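Local structure of branched-chain alpha-ketoacid decarboxylase (Lactococcus lactis, 2VBF) at residues Gln536-Asn540 with Arg541-Ile545; Ile521-Thr524 with Glu525-Val529. The protein probably decarboxylates branched-chain and aromatic alpha-keto acids to aldehydes, using thiamine diphosphate and a magnesium ion as cofactors. One frame throughout, in Å; residues are numbered along the deposited sequence.

Contact 1: residues Gln536-Asn540 with Arg541-Ile545; sequences QADVN and RMYWI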
ATOM      1  N   GLN A 536      -1.447 -15.740  28.788  1.00 21.03           N
ATOM      2  CA  GLN A 536      -1.517 -14.669  29.794  1.00 22.20           C
ATOM      3  C   GLN A 536      -0.482 -14.806  30.911  1.00 21.53           C
ATOM      4  O   GLN A 536       0.080 -13.816  31.376  1.00 21.91           O
ATOM      5  CB  GLN A 536      -2.908 -14.622  30.416  1.00 22.30           C
ATOM      6  CG  GLN A 536      -3.964 -14.136  29.464  1.00 23.31           C
ATOM      7  CD  GLN A 536      -3.956 -12.641  29.310  1.00 25.15           C
ATOM      8  OE1 GLN A 536      -2.909 -11.994  29.397  1.00 27.69           O
ATOM      9  NE2 GLN A 536      -5.129 -12.074  29.074  1.00 25.90           N
ATOM     10  N   ALA A 537      -0.245 -16.040  31.341  1.00 22.39           N
ATOM     11  CA  ALA A 537       0.747 -16.325  32.383  1.00 22.80           C
ATOM     12  C   ALA A 537       2.171 -16.029  31.925  1.00 23.36           C
ATOM     13  O   ALA A 537       2.977 -15.495  32.684  1.00 24.90           O
ATOM     14  CB  ALA A 537       0.631 -17.786  32.825  1.00 22.61           C
ATOM     15  N   ASP A 538       2.468 -16.362  30.671  1.00 21.32           N
ATOM     16  CA  ASP A 538       3.815 -16.272  30.127  1.00 20.66           C
ATOM     17  C   ASP A 538       4.004 -14.916  29.448  1.00 20.80           C
ATOM     18  O   ASP A 538       3.808 -14.777  28.242  1.00 21.77           O
ATOM     19  CB  ASP A 538       4.026 -17.432  29.147  1.00 21.26           C
ATOM     20  CG  ASP A 538       5.396 -17.441  28.500  1.00 20.56           C
ATOM     21  OD1 ASP A 538       6.334 -16.755  28.962  1.00 18.93           O
ATOM     22  OD2 ASP A 538       5.525 -18.160  27.491  1.00 21.22           O
ATOM     23  N   VAL A 539       4.396 -13.923  30.236  1.00 19.45           N
ATOM     24  CA  VAL A 539       4.550 -12.542  29.746  1.00 19.42           C
ATOM     25  C   VAL A 539       5.823 -12.297  28.919  1.00 19.40           C
ATOM     26  O   VAL A 539       5.981 -11.229  28.323  1.00 20.22           O
ATOM     27  CB  VAL A 539       4.509 -11.524  30.921  1.00 19.68           C
ATOM     28  CG1 VAL A 539       3.221 -11.671  31.712  1.00 19.97           C
ATOM     29  CG2 VAL A 539       5.743 -11.689  31.828  1.00 21.95           C
ATOM     30  N   ASN A 540       6.732 -13.273  28.863  1.00 18.58           N
ATOM     31  CA  ASN A 540       8.025 -13.069  28.205  1.00 19.54           C
ATOM     32  C   ASN A 540       8.140 -13.665  26.806  1.00 17.33           C
ATOM     33  O   ASN A 540       9.231 -13.671  26.218  1.00 16.55           O
ATOM     34  CB  ASN A 540       9.149 -13.602  29.095  1.00 21.38           C
ATOM     35  CG  ASN A 540       9.260 -12.843  30.407  1.00 24.19           C
ATOM     36  OD1 ASN A 540       9.370 -11.616  30.426  1.00 27.66           O
ATOM     37  ND2 ASN A 540       9.216 -13.573  31.510  1.00 29.05           N
ATOM     38  N   ARG A 541       7.026 -14.159  26.273  1.00 16.66           N
ATOM     39  CA  ARG A 541       6.993 -14.629  24.889  1.00 17.24           C
ATOM     40  C   ARG A 541       5.737 -14.151  24.169  1.00 16.55           C
ATOM     41  O   ARG A 541       4.723 -13.845  24.789  1.00 16.36           O
ATOM     42  CB  ARG A 541       7.099 -16.159  24.827  1.00 17.53           C
ATOM     43  CG  ARG A 541       8.542 -16.681  25.065  1.00 18.43           C
ATOM     44  CD  ARG A 541       8.644 -18.187  24.883  1.00 20.03           C
ATOM     45  NE  ARG A 541       7.828 -18.895  25.856  1.00 20.68           N
ATOM     46  CZ  ARG A 541       7.712 -20.221  25.920  1.00 21.58           C
ATOM     47  NH1 ARG A 541       8.357 -20.997  25.064  1.00 21.36           N
ATOM     48  NH2 ARG A 541       6.943 -20.772  26.846  1.00 22.64           N
ATOM     49  N   MET A 542       5.842 -14.088  22.847  1.00 16.70           N
ATOM     50  CA  MET A 542       4.727 -13.787  21.969  1.00 16.10           C
ATOM     51  C   MET A 542       3.947 -15.082  21.747  1.00 15.84           C
ATOM     52  O   MET A 542       4.537 -16.167  21.665  1.00 15.55           O
ATOM     53  CB  MET A 542       5.251 -13.250  20.628  1.00 16.50           C
ATOM     54  CG  MET A 542       4.189 -12.864  19.618  1.00 17.85           C
ATOM     55  SD  MET A 542       4.928 -11.978  18.235  1.00 17.05           S
ATOM     56  CE  MET A 542       3.777 -12.414  16.939  1.00 19.62           C
ATOM     57  N   TYR A 543       2.629 -14.969  21.656  1.00 15.48           N
ATOM     58  CA  TYR A 543       1.780 -16.108  21.348  1.00 15.42           C
ATOM     59  C   TYR A 543       1.086 -15.888  20.002  1.00 14.74           C
ATOM     60  O   TYR A 543       0.613 -14.787  19.714  1.00 14.37           O
ATOM     61  CB  TYR A 543       0.786 -16.377  22.482  1.00 17.98           C
ATOM     62  CG  TYR A 543       1.465 -17.135  23.588  1.00 18.31           C
ATOM     63  CD1 TYR A 543       2.435 -16.517  24.375  1.00 18.00           C
ATOM     64  CD2 TYR A 543       1.194 -18.480  23.814  1.00 18.96           C
ATOM     65  CE1 TYR A 543       3.104 -17.213  25.376  1.00 20.64           C
ATOM     66  CE2 TYR A 543       1.854 -19.185  24.814  1.00 19.53           C
ATOM     67  CZ  TYR A 543       2.802 -18.545  25.592  1.00 20.82           C
ATOM     68  OH  TYR A 543       3.465 -19.242  26.574  1.00 21.19           O
ATOM     69  N   TRP A 544       1.080 -16.942  19.188  1.00 14.95           N
ATOM     70  CA  TRP A 544       0.529 -16.921  17.836  1.00 13.99           C
ATOM     71  C   TRP A 544      -0.452 -18.091  17.714  1.00 15.08           C
ATOM     72  O   TRP A 544      -0.051 -19.245  17.534  1.00 16.09           O
ATOM     73  CB  TRP A 544       1.665 -17.047  16.836  1.00 15.44           C
ATOM     74  CG  TRP A 544       1.293 -16.779  15.417  1.00 14.92           C
ATOM     75  CD1 TRP A 544       1.016 -17.703  14.441  1.00 16.48           C
ATOM     76  CD2 TRP A 544       1.175 -15.493  14.794  1.00 14.54           C
ATOM     77  NE1 TRP A 544       0.738 -17.065  13.260  1.00 15.38           N
ATOM     78  CE2 TRP A 544       0.821 -15.711  13.446  1.00 14.90           C
ATOM     79  CE3 TRP A 544       1.322 -14.179  15.249  1.00 14.75           C
ATOM     80  CZ2 TRP A 544       0.618 -14.661  12.543  1.00 14.73           C
ATOM     81  CZ3 TRP A 544       1.122 -13.138  14.354  1.00 16.61           C
ATOM     82  CH2 TRP A 544       0.774 -13.391  13.010  1.00 14.98           C
ATOM     83  N   ILE A 545      -1.737 -17.779  17.839  1.00 14.77           N
ATOM     84  CA  ILE A 545      -2.762 -18.772  18.072  1.00 15.39           C
ATOM     85  C   ILE A 545      -3.754 -18.795  16.929  1.00 16.02           C
ATOM     86  O   ILE A 545      -4.543 -17.859  16.758  1.00 13.79           O
ATOM     87  CB  ILE A 545      -3.502 -18.481  19.396  1.00 15.41           C
ATOM     88  CG1 ILE A 545      -2.515 -18.485  20.568  1.00 16.38           C
ATOM     89  CG2 ILE A 545      -4.639 -19.477  19.619  1.00 15.76           C
ATOM     90  CD1 ILE A 545      -3.019 -17.701  21.776  1.00 17.90           C
TER

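Contact 2: residues Ile521-Thr524 with Glu525-Val529; sequences IVRT and ENEFV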
ATOM      1  N   ILE A 521      -2.604 -24.281  17.488  1.00 19.37           N
ATOM      2  CA  ILE A 521      -3.878 -24.382  16.766  1.00 19.70           C
ATOM      3  C   ILE A 521      -4.978 -24.773  17.763  1.00 19.66           C
ATOM      4  O   ILE A 521      -4.833 -25.743  18.498  1.00 20.51           O
ATOM      5  CB  ILE A 521      -3.845 -25.407  15.614  1.00 20.72           C
ATOM      6  CG1 ILE A 521      -2.783 -25.033  14.578  1.00 22.07           C
ATOM      7  CG2 ILE A 521      -5.203 -25.491  14.944  1.00 19.41           C
ATOM      8  CD1 ILE A 521      -2.773 -25.941  13.337  1.00 22.80           C
ATOM      9  N   VAL A 522      -6.069 -24.011  17.780  1.00 17.87           N
ATOM     10  CA  VAL A 522      -7.160 -24.189  18.748  1.00 18.99           C
ATOM     11  C   VAL A 522      -8.476 -24.443  18.018  1.00 19.38           C
ATOM     12  O   VAL A 522      -8.855 -23.673  17.133  1.00 19.07           O
ATOM     13  CB  VAL A 522      -7.297 -22.944  19.669  1.00 18.37           C
ATOM     14  CG1 VAL A 522      -8.587 -23.001  20.494  1.00 20.21           C
ATOM     15  CG2 VAL A 522      -6.073 -22.810  20.562  1.00 19.28           C
ATOM     16  N   ARG A 523      -9.170 -25.519  18.394  1.00 18.43           N
ATOM     17  CA  ARG A 523     -10.449 -25.892  17.779  1.00 19.29           C
ATOM     18  C   ARG A 523     -11.646 -25.919  18.737  1.00 18.02           C
ATOM     19  O   ARG A 523     -12.790 -25.744  18.298  1.00 17.88           O
ATOM     20  CB  ARG A 523     -10.319 -27.254  17.083  1.00 20.26           C
ATOM     21  CG  ARG A 523      -9.342 -27.258  15.912  1.00 21.21           C
ATOM     22  CD  ARG A 523      -9.173 -28.652  15.321  1.00 22.28           C
ATOM     23  NE  ARG A 523      -8.219 -28.687  14.206  1.00 23.55           N
ATOM     24  CZ  ARG A 523      -8.509 -28.408  12.934  1.00 25.06           C
ATOM     25  NH1 ARG A 523      -9.737 -28.063  12.572  1.00 26.24           N
ATOM     26  NH2 ARG A 523      -7.550 -28.471  12.008  1.00 27.37           N
ATOM     27  N   THR A 524     -11.400 -26.142  20.027  1.00 18.06           N
ATOM     28  CA  THR A 524     -12.476 -26.318  21.005  1.00 19.44           C
ATOM     29  C   THR A 524     -12.401 -25.255  22.102  1.00 19.01           C
ATOM     30  O   THR A 524     -11.388 -24.566  22.252  1.00 18.65           O
ATOM     31  CB  THR A 524     -12.411 -27.721  21.682  1.00 18.68           C
ATOM     32  OG1 THR A 524     -11.271 -27.770  22.548  1.00 20.64           O
ATOM     33  CG2 THR A 524     -12.316 -28.845  20.633  1.00 19.97           C
ATOM     34  N   GLU A 525     -13.476 -25.127  22.870  1.00 18.96           N
ATOM     35  CA  GLU A 525     -13.517 -24.169  23.970  1.00 19.44           C
ATOM     36  C   GLU A 525     -12.472 -24.491  25.033  1.00 20.74           C
ATOM     37  O   GLU A 525     -11.852 -23.589  25.564  1.00 19.07           O
ATOM     38  CB  GLU A 525     -14.889 -24.115  24.625  1.00 19.96           C
ATOM     39  CG  GLU A 525     -16.048 -23.750  23.700  1.00 19.36           C
ATOM     40  CD  GLU A 525     -17.377 -23.695  24.431  1.00 20.95           C
ATOM     41  OE1 GLU A 525     -17.421 -24.074  25.625  1.00 22.12           O
ATOM     42  OE2 GLU A 525     -18.387 -23.282  23.824  1.00 20.79           O
ATOM     43  N   ASN A 526     -12.296 -25.773  25.356  1.00 20.48           N
ATOM     44  CA  ASN A 526     -11.295 -26.183  26.352  1.00 21.01           C
ATOM     45  C   ASN A 526      -9.887 -25.794  25.940  1.00 20.36           C
ATOM     46  O   ASN A 526      -9.090 -25.319  26.754  1.00 18.91           O
ATOM     47  CB  ASN A 526     -11.313 -27.707  26.559  1.00 22.65           C
ATOM     48  CG  ASN A 526     -12.442 -28.171  27.449  1.00 22.70           C
ATOM     49  OD1 ASN A 526     -12.869 -27.463  28.361  1.00 26.31           O
ATOM     50  ND2 ASN A 526     -12.929 -29.383  27.194  1.00 25.89           N
ATOM     51  N   GLU A 527      -9.581 -26.032  24.668  1.00 19.88           N
ATOM     52  CA  GLU A 527      -8.288 -25.668  24.113  1.00 20.06           C
ATOM     53  C   GLU A 527      -8.076 -24.159  24.169  1.00 19.14           C
ATOM     54  O   GLU A 527      -6.987 -23.707  24.496  1.00 19.54           O
ATOM     55  CB  GLU A 527      -8.162 -26.160  22.673  1.00 19.43           C
ATOM     56  CG  GLU A 527      -7.893 -27.650  22.569  1.00 20.12           C
ATOM     57  CD  GLU A 527      -8.205 -28.216  21.201  1.00 23.36           C
ATOM     58  OE1 GLU A 527      -8.489 -27.431  20.279  1.00 23.87           O
ATOM     59  OE2 GLU A 527      -8.170 -29.459  21.048  1.00 25.58           O
ATOM     60  N   PHE A 528      -9.124 -23.395  23.875  1.00 19.29           N
ATOM     61  CA  PHE A 528      -9.029 -21.932  23.911  1.00 19.69           C
ATOM     62  C   PHE A 528      -8.683 -21.409  25.304  1.00 19.11           C
ATOM     63  O   PHE A 528      -7.752 -20.621  25.469  1.00 20.71           O
ATOM     64  CB  PHE A 528     -10.304 -21.260  23.428  1.00 18.75           C
ATOM     65  CG  PHE A 528     -10.209 -19.763  23.444  1.00 18.39           C
ATOM     66  CD1 PHE A 528      -9.528 -19.093  22.435  1.00 17.78           C
ATOM     67  CD2 PHE A 528     -10.730 -19.029  24.500  1.00 18.23           C
ATOM     68  CE1 PHE A 528      -9.392 -17.711  22.471  1.00 18.09           C
ATOM     69  CE2 PHE A 528     -10.610 -17.653  24.531  1.00 19.20           C
ATOM     70  CZ  PHE A 528      -9.939 -16.999  23.509  1.00 17.87           C
ATOM     71  N   VAL A 529      -9.421 -21.877  26.308  1.00 20.39           N
ATOM     72  CA  VAL A 529      -9.162 -21.496  27.698  1.00 20.28           C
ATOM     73  C   VAL A 529      -7.752 -21.895  28.143  1.00 21.11           C
ATOM     74  O   VAL A 529      -7.062 -21.088  28.767  1.00 23.39           O
ATOM     75  CB  VAL A 529     -10.239 -22.072  28.651  1.00 21.27           C
ATOM     76  CG1 VAL A 529      -9.828 -21.896  30.107  1.00 20.78           C
ATOM     77  CG2 VAL A 529     -11.573 -21.399  28.387  1.00 21.92           C
TER
HETATM   78  O   HOH W   1      -6.317 -27.920  17.999  1.00 28.85           O

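Contact 1: residues Gln536-Asn540 with Arg541-Ile545
Asp538 OD2 takes hydrogen bonds from three donors, two on Arg541 and one on Tyr543. Arg541 meets it side-on in a salt bridge, with both nitrogens directed at the one oxygen. Arg541 NE lies 2.9 Å from Asp538 OD2 and donates to the syn lone pair of that oxygen. NH2 of Arg541 reaches the same Asp538 OD2 at 3.0 Å from above the carboxylate plane. The carboxylate and guanidinium planes are 53° apart. Both hydrogen bonds are bent, the one from NE having an N-H...O angle of 144°. The hydroxyl of Tyr543 donates to the anti lone pair of Asp538 OD2, with OH and OD2 2.5 Å apart. The tyrosine ring stands almost perpendicular to the carboxylate, which lies at the ring edge.

These residues form the return of a beta-alpha-beta unit. Helix 525-537 ends, Asp538 leaves helical geometry, and a type I turn from Asp538 to Arg541 leads into strand 542-548. Asp538 CG is anti to the backbone N (chi1 179°), which carries the carboxylate across to the strand side of the turn. Near the helix end, Val539 N makes a weak hydrogen bond of 3.2 Å to Ala537 O. Arg541 NH1 has its own acceptor, Glu514 O. The backbone of Tyr543 is hydrogen-bonded to Pro472 and Cys474, at the start of neighbouring strand 473-478. Its side chain also touches Glu534 and Ala535 of the helix.

Contact 2: residues Ile521-Thr524 with Glu525-Val529
A capping box formed by Thr524 and Glu527 starts helix 525-537, directly after edge strand 517-522 of the C-terminal parallel sheet. Thr524 is the N-cap residue. Its OG1 accepts from Glu527 N at 3.2 Å, and the bond is nearly straight at 164°. The threonine hydroxyl sits between its own backbone N and carbonyl carbon (chi1 70°), which turns OG1 to the first turn of the helix. Glu527 returns the bond: Thr524 N donates to Glu527 OE1 at 3.2 Å, from well above the carboxylate plane. Glu527 OE1 also accepts from Arg523 N at 2.8 Å, nearly along its C-O axis. Beyond CG the glutamate chain is extended, and it reaches back past Thr524, with Glu527 CG 3.4 Å from Thr524 OG1. A water donates both to Ile521 O and to Glu527 OE1, so this oxygen is also tied to the end of the strand. Phe528 N donates to Thr524 O at 3.0 Å, an i+4 to i helical bond.

Next to the capping bonds, Val522 CG1 packs against Phe528 CB at 3.8 Å and lies at the edge of the phenylalanine ring. The ring itself meets Phe475 and residues of helix 379-389. The carboxylate of Glu525 is engaged outside the two segments, in a salt bridge with Arg381 and a hydrogen bond from Ser373 N.

The Thr524 hydroxyl and the Glu527 carboxylate thus accept from three backbone N-H groups, those of Arg523, Thr524 and Glu527, where the strand ends and the helix begins. The negative charge of Glu527 lies close to the N-terminal end of the helix, where the helix dipole would be expected to stabilise it.

In the fold
Contacts 1 and 2 hold opposite ends of helix 525-537 in one beta-alpha-beta unit of the C-terminal thiamine diphosphate-binding domain. Contact 2 joins strand 517-522 to the helix start; contact 1 joins the helix end to strand 542-548. The strands are neighbours in the parallel sheet, and the contacts meet there, with Ile545 CG2 3.7 Å from Val522 CG2. Contact 1 is a surface contact, yet Tyr543 is buried; contact 2 is partly buried. In both, a carboxylate oxygen gathers several donors. They are side-chain donors of arginine and tyrosine in contact 1, but backbone N-H groups and a water in contact 2, which also has apolar packing.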